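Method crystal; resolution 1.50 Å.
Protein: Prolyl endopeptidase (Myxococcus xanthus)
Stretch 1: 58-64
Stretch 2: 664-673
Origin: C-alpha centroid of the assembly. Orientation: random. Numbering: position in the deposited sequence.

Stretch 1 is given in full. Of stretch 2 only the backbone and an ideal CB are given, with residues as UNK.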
ATOM      1  N   ALA A  58      20.526 -12.897 -18.517  1.00 18.44           N
ATOM      2  CA  ALA A  58      19.406 -12.505 -19.381  1.00 18.70           C
ATOM      3  C   ALA A  58      18.323 -11.743 -18.632  1.00 17.35           C
ATOM      4  O   ALA A  58      17.769 -10.772 -19.150  1.00 16.62           O
ATOM      5  CB  ALA A  58      18.785 -13.715 -20.070  1.00 19.93           C
ATOM      6  N   LEU A  59      17.983 -12.184 -17.427  1.00 14.14           N
ATOM      7  CA  LEU A  59      16.953 -11.491 -16.642  1.00 14.06           C
ATOM      8  C   LEU A  59      17.453 -10.082 -16.320  1.00 12.68           C
ATOM      9  O   LEU A  59      16.723  -9.117 -16.493  1.00 11.32           O
ATOM     10  CB  LEU A  59      16.610 -12.217 -15.334  1.00 14.65           C
ATOM     11  CG  LEU A  59      15.656 -13.418 -15.390  1.00 15.81           C
ATOM     12  CD1 LEU A  59      15.667 -14.082 -14.031  1.00 15.68           C
ATOM     13  CD2 LEU A  59      14.253 -13.029 -15.773  1.00 16.79           C
ATOM     14  N   ALA A  60      18.703  -9.960 -15.880  1.00 10.30           N
ATOM     15  CA  ALA A  60      19.220  -8.647 -15.501  1.00 10.06           C
ATOM     16  C   ALA A  60      19.221  -7.685 -16.681  1.00 10.30           C
ATOM     17  O   ALA A  60      18.840  -6.532 -16.524  1.00 10.18           O
ATOM     18  CB  ALA A  60      20.601  -8.735 -14.915  1.00  9.57           C
ATOM     19  N   ALA A  61      19.600  -8.164 -17.868  1.00 10.70           N
ATOM     20  CA  ALA A  61      19.649  -7.273 -19.030  1.00 10.90           C
ATOM     21  C   ALA A  61      18.231  -6.836 -19.367  1.00  9.05           C
ATOM     22  O   ALA A  61      17.997  -5.692 -19.740  1.00 10.21           O
ATOM     23  CB  ALA A  61      20.303  -7.946 -20.241  1.00 11.59           C
ATOM     24  N   ARG A  62      17.275  -7.754 -19.237  1.00 10.03           N
ATOM     25  CA  ARG A  62      15.910  -7.461 -19.631  1.00  9.89           C
ATOM     26  C   ARG A  62      15.259  -6.494 -18.629  1.00 10.46           C
ATOM     27  O   ARG A  62      14.570  -5.542 -19.025  1.00 10.52           O
ATOM     28  CB  ARG A  62      15.097  -8.759 -19.745  1.00 11.98           C
ATOM     29  CG  ARG A  62      13.654  -8.579 -20.223  1.00 12.11           C
ATOM     30  CD  ARG A  62      13.497  -7.802 -21.540  1.00 13.23           C
ATOM     31  NE  ARG A  62      12.104  -7.782 -21.982  1.00 12.93           N
ATOM     32  CZ  ARG A  62      11.574  -6.833 -22.753  1.00 14.12           C
ATOM     33  NH1 ARG A  62      12.310  -5.822 -23.194  1.00 14.35           N
ATOM     34  NH2 ARG A  62      10.290  -6.905 -23.086  1.00 14.85           N
ATOM     35  N   PHE A  63      15.489  -6.731 -17.342  1.00 10.39           N
ATOM     36  CA  PHE A  63      14.953  -5.840 -16.309  1.00  9.75           C
ATOM     37  C   PHE A  63      15.599  -4.453 -16.398  1.00 10.46           C
ATOM     38  O   PHE A  63      14.957  -3.453 -16.111  1.00 12.15           O
ATOM     39  CB  PHE A  63      15.103  -6.432 -14.909  1.00  9.18           C
ATOM     40  CG  PHE A  63      14.196  -7.606 -14.626  1.00  9.41           C
ATOM     41  CD1 PHE A  63      12.867  -7.586 -14.999  1.00 11.60           C
ATOM     42  CD2 PHE A  63      14.680  -8.719 -13.979  1.00 10.55           C
ATOM     43  CE1 PHE A  63      12.021  -8.661 -14.706  1.00 11.95           C
ATOM     44  CE2 PHE A  63      13.834  -9.809 -13.696  1.00 12.57           C
ATOM     45  CZ  PHE A  63      12.518  -9.766 -14.075  1.00 11.37           C
ATOM     46  N   LYS A  64      16.852  -4.367 -16.837  1.00 10.41           N
ATOM     47  CA  LYS A  64      17.463  -3.056 -17.046  1.00 12.40           C
ATOM     48  C   LYS A  64      16.754  -2.285 -18.175  1.00 11.82           C
ATOM     49  O   LYS A  64      16.493  -1.091 -18.057  1.00 14.24           O
ATOM     50  CB  LYS A  64      18.967  -3.204 -17.308  1.00 14.65           C
ATOM     51  CG  LYS A  64      19.718  -1.910 -17.146  1.00 19.99           C
ATOM     52  CD  LYS A  64      21.217  -2.117 -17.304  1.00 22.53           C
ATOM     53  CE  LYS A  64      21.938  -0.778 -17.460  1.00 24.57           C
ATOM     54  NZ  LYS A  64      21.725  -0.218 -18.820  1.00 28.25           N
ATOM     55  N   UNK A 664      14.416  -8.463  -8.504  1.00  9.02           N
ATOM     56  CA  UNK A 664      13.632  -9.196  -9.475  1.00  8.38           C
ATOM     57  C   UNK A 664      14.442 -10.331 -10.073  1.00  9.03           C
ATOM     58  O   UNK A 664      13.885 -11.384 -10.305  1.00  9.38           O
ATOM     59  CB  UNK A 664      13.131  -8.260 -10.577  1.00  8.38           C
ATOM     60  N   UNK A 665      15.730 -10.114 -10.352  1.00  7.29           N
ATOM     61  CA  UNK A 665      16.584 -11.178 -10.843  1.00  8.65           C
ATOM     62  C   UNK A 665      16.570 -12.336  -9.822  1.00  8.49           C
ATOM     63  O   UNK A 665      16.454 -13.504 -10.177  1.00  8.47           O
ATOM     64  CB  UNK A 665      18.005 -10.665 -11.083  1.00  8.65           C
ATOM     65  N   UNK A 666      16.722 -11.994  -8.553  1.00  8.22           N
ATOM     66  CA  UNK A 666      16.725 -12.983  -7.491  1.00  8.70           C
ATOM     67  C   UNK A 666      15.404 -13.734  -7.413  1.00  8.75           C
ATOM     68  O   UNK A 666      15.411 -14.947  -7.354  1.00 10.19           O
ATOM     69  CB  UNK A 666      17.025 -12.312  -6.149  1.00  8.70           C
ATOM     70  N   UNK A 667      14.287 -13.025  -7.410  1.00  6.96           N
ATOM     71  CA  UNK A 667      12.966 -13.620  -7.325  1.00  7.48           C
ATOM     72  C   UNK A 667      12.724 -14.571  -8.457  1.00  8.52           C
ATOM     73  O   UNK A 667      12.381 -15.726  -8.229  1.00  8.56           O
ATOM     74  CB  UNK A 667      11.884 -12.538  -7.313  1.00  7.48           C
ATOM     75  N   UNK A 668      12.923 -14.115  -9.691  1.00 10.20           N
ATOM     76  CA  UNK A 668      12.534 -14.925 -10.841  1.00 11.08           C
ATOM     77  C   UNK A 668      13.532 -16.052 -11.087  1.00 12.03           C
ATOM     78  O   UNK A 668      13.122 -17.143 -11.502  1.00 11.47           O
ATOM     79  CB  UNK A 668      12.412 -14.050 -12.090  1.00 11.08           C
ATOM     80  N   UNK A 669      14.815 -15.857 -10.771  1.00 10.89           N
ATOM     81  CA  UNK A 669      15.759 -16.963 -10.861  1.00 13.37           C
ATOM     82  C   UNK A 669      15.485 -18.061  -9.800  1.00 10.58           C
ATOM     83  O   UNK A 669      15.598 -19.235 -10.117  1.00 11.19           O
ATOM     84  CB  UNK A 669      17.184 -16.429 -10.705  1.00 13.37           C
ATOM     85  N   UNK A 670      15.054 -17.692  -8.591  1.00  9.04           N
ATOM     86  CA  UNK A 670      14.562 -18.634  -7.585  1.00  7.27           C
ATOM     87  C   UNK A 670      13.408 -19.455  -8.160  1.00  7.60           C
ATOM     88  O   UNK A 670      13.389 -20.676  -8.083  1.00  8.34           O
ATOM     89  CB  UNK A 670      14.116 -17.894  -6.322  1.00  7.27           C
ATOM     90  N   UNK A 671      12.444 -18.772  -8.757  1.00  7.61           N
ATOM     91  CA  UNK A 671      11.289 -19.454  -9.319  1.00  7.65           C
ATOM     92  C   UNK A 671      11.686 -20.408 -10.440  1.00  8.34           C
ATOM     93  O   UNK A 671      11.182 -21.551 -10.500  1.00  9.18           O
ATOM     94  CB  UNK A 671      10.276 -18.431  -9.837  1.00  7.65           C
ATOM     95  N   UNK A 672      12.556 -19.942 -11.340  1.00  8.45           N
ATOM     96  CA  UNK A 672      12.970 -20.769 -12.471  1.00  9.90           C
ATOM     97  C   UNK A 672      13.630 -22.021 -11.943  1.00 11.27           C
ATOM     98  O   UNK A 672      13.452 -23.087 -12.509  1.00 11.76           O
ATOM     99  CB  UNK A 672      13.916 -20.009 -13.403  1.00  9.90           C
ATOM    100  N   UNK A 673      14.426 -21.902 -10.879  1.00  9.91           N
ATOM    101  CA  UNK A 673      15.097 -23.064 -10.285  1.00 11.18           C
ATOM    102  C   UNK A 673      14.097 -24.028  -9.685  1.00 10.62           C
ATOM    103  O   UNK A 673      14.057 -25.214 -10.025  1.00 13.45           O
ATOM    104  CB  UNK A 673      16.095 -22.620  -9.214  1.00 11.18           C
TER

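Two helices meet here at an angle of 136° between their N-to-C directions, their axes approaching to 9.4 Å. Stretch 1 offers Leu59, Ala60 and Phe63, an apolar surface with no side-chain donor or acceptor, so the positions facing it must pack rather than bond.

Position 664 has helical backbone angles, and its CA-to-CB bond points toward stretch 1. The ideal CB already lies 3.6 Å from Phe63 CE2, so the first carbon alone makes the contact; a small residue such as alanine or serine would suit, or a longer one whose outer atoms turn aside from the ring. The deposited residue is Ser664. Its CB sits over one face of the Phe63 ring, 3.8 Å from the ring centroid and 21° off the normal, a CH-pi contact. With chi1 in m, OG lies farther from the ring than CB does.

Position 665 points sideways, but the backbones are close: its CA is 5.8 Å from the CA of Leu59. The ideal CB is 4.7 Å from Leu59 CB, 4.8 Å from Phe63 CD2 and 4.9 Å from Ala60 N, leaving room for about one more apolar carbon. Alanine would underfill the gap, whereas valine or isoleucine could reach across it. It is Val665, in rotamer t. CG2 fills the space, lying 3.6 Å from Ala60 CA, 3.8 Å from Ala60 CB and 3.9 Å from Phe63 CD2.

Positions 666 and 667 find nothing of stretch 1 near their ideal CB atoms, the first pointing away and the second sideways, so this contact sets little constraint. They are Asp666, whose carboxylate is hydrogen-bonded outside the two stretches, and Leu667.

At 668, one turn after Ser664, the CB again points toward stretch 1, with the ideal CB 3.8 Å from Leu59 CD1 and 4.7 Å from Phe63 CZ. Leucine, methionine or an aromatic residue would all offer suitable carbon. The deposited Tyr668 uses both neighbours: its CB lies 4.0 Å from Leu59 CD1, and its CD2 is 3.8 Å from Phe63 CZ.

Position 669 points sideways, its ideal CB 4.3 Å from Leu59 CD1, so alanine, serine or another modest side chain could line the leucine's pocket. Ser669 does so with its CB, 4.2 Å from Leu59 CD1. In rotamer p its OG turns back to donate to Val665 O at 2.8 Å, a bond within its own helix, and OG has a further partner just outside the stretches.

Positions 670 and 671 are out of reach and accept many residues; they are Phe670 and Leu671.

Position 672 points toward stretch 1, yet its ideal CB touches nothing there, so only a longer side chain could reach it, and leucine, methionine or phenylalanine would suit the apolar surface. Phe672 brings CE2 to 3.9 Å from Leu59 CD1. The leucine is thus a knob in a hole formed by Val665, Tyr668, Ser669 and Phe672.

Position 673 is again out of reach, leaving its choice free as far as stretch 1 is concerned; it is Gln673.

Stretch 2, residues 664-673: SVDLYSFLFQ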
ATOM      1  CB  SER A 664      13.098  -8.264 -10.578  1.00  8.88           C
ATOM      2  OG  SER A 664      12.102  -7.403 -10.031  1.00 11.80           O
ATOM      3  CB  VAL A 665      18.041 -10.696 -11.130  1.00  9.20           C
ATOM      4  CG1 VAL A 665      18.940 -11.874 -11.466  1.00  9.47           C
ATOM      5  CG2 VAL A 665      18.065  -9.646 -12.265  1.00  9.22           C
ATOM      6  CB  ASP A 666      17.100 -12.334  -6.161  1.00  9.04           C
ATOM      7  CG  ASP A 666      18.586 -12.035  -6.046  1.00 11.63           C
ATOM      8  OD1 ASP A 666      19.409 -12.495  -6.875  1.00 15.24           O
ATOM      9  OD2 ASP A 666      19.039 -11.347  -5.114  1.00 12.76           O
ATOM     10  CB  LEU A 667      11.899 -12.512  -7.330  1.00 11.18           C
ATOM     11  CG  LEU A 667      10.465 -12.910  -6.951  1.00 12.36           C
ATOM     12  CD1 LEU A 667       9.667 -11.644  -6.521  1.00 15.48           C
ATOM     13  CD2 LEU A 667       9.748 -13.632  -8.038  1.00 15.46           C
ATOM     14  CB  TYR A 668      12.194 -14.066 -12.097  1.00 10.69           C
ATOM     15  CG  TYR A 668      10.838 -13.380 -11.912  1.00 11.51           C
ATOM     16  CD1 TYR A 668       9.669 -14.094 -12.091  1.00 12.83           C
ATOM     17  CD2 TYR A 668      10.735 -12.036 -11.553  1.00 13.63           C
ATOM     18  CE1 TYR A 668       8.414 -13.503 -11.894  1.00 14.44           C
ATOM     19  CE2 TYR A 668       9.473 -11.420 -11.373  1.00 13.43           C
ATOM     20  CZ  TYR A 668       8.317 -12.179 -11.548  1.00 14.66           C
ATOM     21  OH  TYR A 668       7.047 -11.642 -11.352  1.00 15.64           O
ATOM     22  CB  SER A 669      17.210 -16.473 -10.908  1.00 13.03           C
ATOM     23  OG  SER A 669      17.676 -15.993  -9.662  1.00 11.74           O
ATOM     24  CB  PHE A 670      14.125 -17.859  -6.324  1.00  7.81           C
ATOM     25  CG  PHE A 670      13.294 -18.658  -5.350  1.00  6.69           C
ATOM     26  CD1 PHE A 670      13.877 -19.589  -4.480  1.00  8.50           C
ATOM     27  CD2 PHE A 670      11.933 -18.456  -5.269  1.00  8.51           C
ATOM     28  CE1 PHE A 670      13.101 -20.306  -3.558  1.00  8.00           C
ATOM     29  CE2 PHE A 670      11.169 -19.146  -4.387  1.00  7.51           C
ATOM     30  CZ  PHE A 670      11.752 -20.085  -3.521  1.00  6.67           C
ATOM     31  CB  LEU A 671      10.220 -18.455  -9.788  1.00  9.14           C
ATOM     32  CG  LEU A 671       9.537 -17.662  -8.663  1.00  9.61           C
ATOM     33  CD1 LEU A 671       8.487 -16.738  -9.241  1.00 11.25           C
ATOM     34  CD2 LEU A 671       8.907 -18.590  -7.623  1.00  8.79           C
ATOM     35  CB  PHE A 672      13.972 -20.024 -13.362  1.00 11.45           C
ATOM     36  CG  PHE A 672      13.382 -18.971 -14.239  1.00 12.06           C
ATOM     37  CD1 PHE A 672      12.025 -18.930 -14.529  1.00 13.83           C
ATOM     38  CD2 PHE A 672      14.208 -18.039 -14.831  1.00 14.58           C
ATOM     39  CE1 PHE A 672      11.513 -17.942 -15.380  1.00 15.12           C
ATOM     40  CE2 PHE A 672      13.693 -17.050 -15.658  1.00 16.09           C
ATOM     41  CZ  PHE A 672      12.342 -17.022 -15.933  1.00 15.27           C
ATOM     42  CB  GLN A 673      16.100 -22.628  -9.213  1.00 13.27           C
ATOM     43  CG  GLN A 673      16.732 -23.777  -8.435  1.00 17.62           C
ATOM     44  CD  GLN A 673      17.655 -24.633  -9.257  1.00 19.45           C
ATOM     45  OE1 GLN A 673      17.703 -25.859  -9.056  1.00 22.26           O
ATOM     46  NE2 GLN A 673      18.402 -24.022 -10.165  1.00 19.76           N
TER
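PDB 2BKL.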